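Local coordinates for protein saframycin Mx1 synthetase B (Legionella pneumophila subsp. pneumophila, PDB 3KXW) that belongs to the ANL superfamily of AMP-binding enzymes and holds 5'-O-[(S)-(dodecanoyloxy)(hydroxy)phosphoryl]adenosine in a pocket, at residues A[459-464]-A[498-503]. Residues are numbered along the deposited sequence; the frame is centred on the assembly and turned at random.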
loop_
_atom_site.group_PDB
_atom_site.type_symbol
_atom_site.label_atom_id
_atom_site.label_comp_id
_atom_site.label_asym_id
_atom_site.label_seq_id
_atom_site.Cartn_x
_atom_site.Cartn_y
_atom_site.Cartn_z
ATOM N N ASP A 459 -5.812 -6.970 18.751
ATOM C CA ASP A 459 -6.563 -7.985 18.035
ATOM C C ASP A 459 -7.175 -7.433 16.735
ATOM O O ASP A 459 -7.896 -6.441 16.750
ATOM C CB ASP A 459 -7.654 -8.526 18.957
ATOM C CG ASP A 459 -8.328 -9.743 18.399
ATOM O OD1 ASP A 459 -7.986 -10.862 18.841
ATOM O OD2 ASP A 459 -9.186 -9.587 17.505
ATOM N N LEU A 460 -6.886 -8.084 15.618
ATOM C CA LEU A 460 -7.304 -7.563 14.318
ATOM C C LEU A 460 -8.832 -7.539 14.164
ATOM O O LEU A 460 -9.388 -6.689 13.471
ATOM C CB LEU A 460 -6.665 -8.382 13.191
ATOM C CG LEU A 460 -7.004 -7.888 11.786
ATOM C CD1 LEU A 460 -6.263 -6.589 11.504
ATOM C CD2 LEU A 460 -6.645 -8.909 10.727
ATOM N N ILE A 461 -9.511 -8.484 14.797
ATOM C CA ILE A 461 -10.970 -8.476 14.789
ATOM C C ILE A 461 -11.501 -7.209 15.468
ATOM O O ILE A 461 -12.464 -6.595 15.005
ATOM C CB ILE A 461 -11.516 -9.762 15.444
ATOM C CG1 ILE A 461 -11.333 -10.916 14.447
ATOM C CG2 ILE A 461 -12.974 -9.617 15.824
ATOM C CD1 ILE A 461 -11.370 -12.281 15.060
ATOM N N ILE A 462 -10.846 -6.815 16.553
ATOM C CA ILE A 462 -11.221 -5.599 17.267
ATOM C C ILE A 462 -10.979 -4.380 16.390
ATOM O O ILE A 462 -11.795 -3.465 16.335
ATOM C CB ILE A 462 -10.428 -5.461 18.590
ATOM C CG1 ILE A 462 -10.716 -6.661 19.501
ATOM C CG2 ILE A 462 -10.741 -4.120 19.284
ATOM C CD1 ILE A 462 -12.184 -6.868 19.768
ATOM N N ILE A 463 -9.848 -4.365 15.699
ATOM C CA ILE A 463 -9.529 -3.265 14.792
ATOM C C ILE A 463 -10.529 -3.121 13.649
ATOM O O ILE A 463 -10.981 -2.013 13.353
ATOM C CB ILE A 463 -8.116 -3.399 14.208
ATOM C CG1 ILE A 463 -7.084 -3.236 15.320
ATOM C CG2 ILE A 463 -7.888 -2.381 13.088
ATOM C CD1 ILE A 463 -7.584 -2.399 16.511
ATOM N N TYR A 464 -10.860 -4.233 12.996
ATOM C CA TYR A 464 -11.870 -4.218 11.948
ATOM C C TYR A 464 -13.181 -3.669 12.487
ATOM O O TYR A 464 -13.860 -2.909 11.797
ATOM C CB TYR A 464 -12.068 -5.611 11.310
ATOM C CG TYR A 464 -11.095 -5.855 10.172
ATOM C CD1 TYR A 464 -9.739 -5.866 10.404
ATOM C CD2 TYR A 464 -11.536 -6.052 8.860
ATOM C CE1 TYR A 464 -8.822 -6.069 9.367
ATOM C CE2 TYR A 464 -10.624 -6.261 7.812
ATOM C CZ TYR A 464 -9.265 -6.270 8.082
ATOM O OH TYR A 464 -8.322 -6.470 7.076
ATOM N N HIS A 498 -3.162 -18.963 12.951
ATOM C CA HIS A 498 -2.046 -18.069 12.719
ATOM C C HIS A 498 -2.279 -17.025 11.621
ATOM O O HIS A 498 -1.378 -16.253 11.334
ATOM C CB HIS A 498 -0.773 -18.886 12.421
ATOM C CG HIS A 498 -0.694 -20.183 13.173
ATOM N ND1 HIS A 498 -0.598 -20.243 14.547
ATOM C CD2 HIS A 498 -0.683 -21.467 12.739
ATOM C CE1 HIS A 498 -0.551 -21.507 14.929
ATOM N NE2 HIS A 498 -0.597 -22.270 13.850
ATOM N N GLU A 499 -3.463 -17.008 11.007
ATOM C CA GLU A 499 -3.791 -15.993 10.003
ATOM C C GLU A 499 -5.186 -15.400 10.183
ATOM O O GLU A 499 -6.079 -16.027 10.767
ATOM C CB GLU A 499 -3.694 -16.584 8.599
ATOM C CG GLU A 499 -2.625 -17.632 8.499
ATOM C CD GLU A 499 -2.272 -17.956 7.074
ATOM O OE1 GLU A 499 -3.197 -18.281 6.289
ATOM O OE2 GLU A 499 -1.064 -17.884 6.754
ATOM N N TYR A 500 -5.367 -14.188 9.679
ATOM C CA TYR A 500 -6.694 -13.588 9.668
ATOM C C TYR A 500 -7.226 -13.554 8.243
ATOM O O TYR A 500 -6.481 -13.284 7.313
ATOM C CB TYR A 500 -6.660 -12.184 10.258
ATOM C CG TYR A 500 -6.420 -12.157 11.749
ATOM C CD1 TYR A 500 -7.487 -12.175 12.647
ATOM C CD2 TYR A 500 -5.128 -12.122 12.260
ATOM C CE1 TYR A 500 -7.272 -12.145 14.014
ATOM C CE2 TYR A 500 -4.900 -12.106 13.622
ATOM C CZ TYR A 500 -5.970 -12.113 14.495
ATOM O OH TYR A 500 -5.730 -12.086 15.845
ATOM N N LYS A 501 -8.516 -13.829 8.072
ATOM C CA LYS A 501 -9.098 -13.876 6.725
ATOM C C LYS A 501 -10.384 -13.066 6.683
ATOM O O LYS A 501 -11.334 -13.392 7.371
ATOM C CB LYS A 501 -9.387 -15.323 6.311
ATOM C CG LYS A 501 -8.205 -16.295 6.485
ATOM C CD LYS A 501 -8.497 -17.692 5.906
ATOM C CE LYS A 501 -8.259 -17.727 4.401
ATOM N NZ LYS A 501 -6.897 -17.211 4.052
ATOM N N LEU A 502 -10.387 -11.999 5.899
ATOM C CA LEU A 502 -11.605 -11.256 5.653
ATOM C C LEU A 502 -12.535 -12.144 4.846
ATOM O O LEU A 502 -12.156 -12.658 3.788
ATOM C CB LEU A 502 -11.290 -9.985 4.884
ATOM C CG LEU A 502 -12.476 -9.176 4.392
ATOM C CD1 LEU A 502 -13.481 -8.881 5.535
ATOM C CD2 LEU A 502 -11.995 -7.883 3.699
ATOM N N THR A 503 -13.754 -12.309 5.329
ATOM C CA THR A 503 -14.675 -13.287 4.744
ATOM C C THR A 503 -15.966 -12.604 4.369
ATOM O O THR A 503 -16.508 -11.871 5.164
ATOM C CB THR A 503 -14.972 -14.389 5.759
ATOM O OG1 THR A 503 -13.729 -14.959 6.200
ATOM C CG2 THR A 503 -15.854 -15.496 5.154
HETATM O O HOH W 1 -4.317 -9.544 15.907
#
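One face of the Tyr500 ring lies against Leu460, whose CB stands 3.8 Å from the ring centroid and only 6° off the ring normal, a CH-pi contact over the centre. At the ring's edge, near its plane, Ile461 CD1 comes to 4.2 Å from Tyr500 CE1. The leucine and tyrosine side chains slide past each other in opposite directions. Leu460 CG stands anti to the backbone N (chi1 -178°), and beyond it the methyl CD2 lies against Tyr500 CB and CG, packing tightly at 3.3 Å from CB. An aliphatic side chain long enough to lie along the tyrosine suits this place, since CB covers the ring centre while CD2 meets the stem. Farther along, Tyr464 CE2 approaches Leu502 CD1 obliquely at 4.5 Å, a looser apolar touch.

The tyrosine hydroxyl reaches the start of helix 460-466. One water joins Tyr500 OH, at 2.9 Å, to Leu460 N, which donates to it at 3.0 Å; this first-turn amide has no helical carbonyl to bind. Asp459, the N-cap, grips the next two amides through OD2, weakly: Ile461 N lies 2.9 Å away, and Ile462 N is farther. Aspartate suits an N-cap because its short carboxylate can turn back onto such amides.

The contact joins helix 460-466 to strand 499-508, the axes of the short segments 10.5 Å apart and inclined at 31°, within the Disco-interacting protein 2-like AMP domain. That strand lies between strands 486-496 and 539-544 in a mixed sheet; Tyr464 also touches Val493 of the former and meets Tyr469 of helix 469-479 edge-to-face.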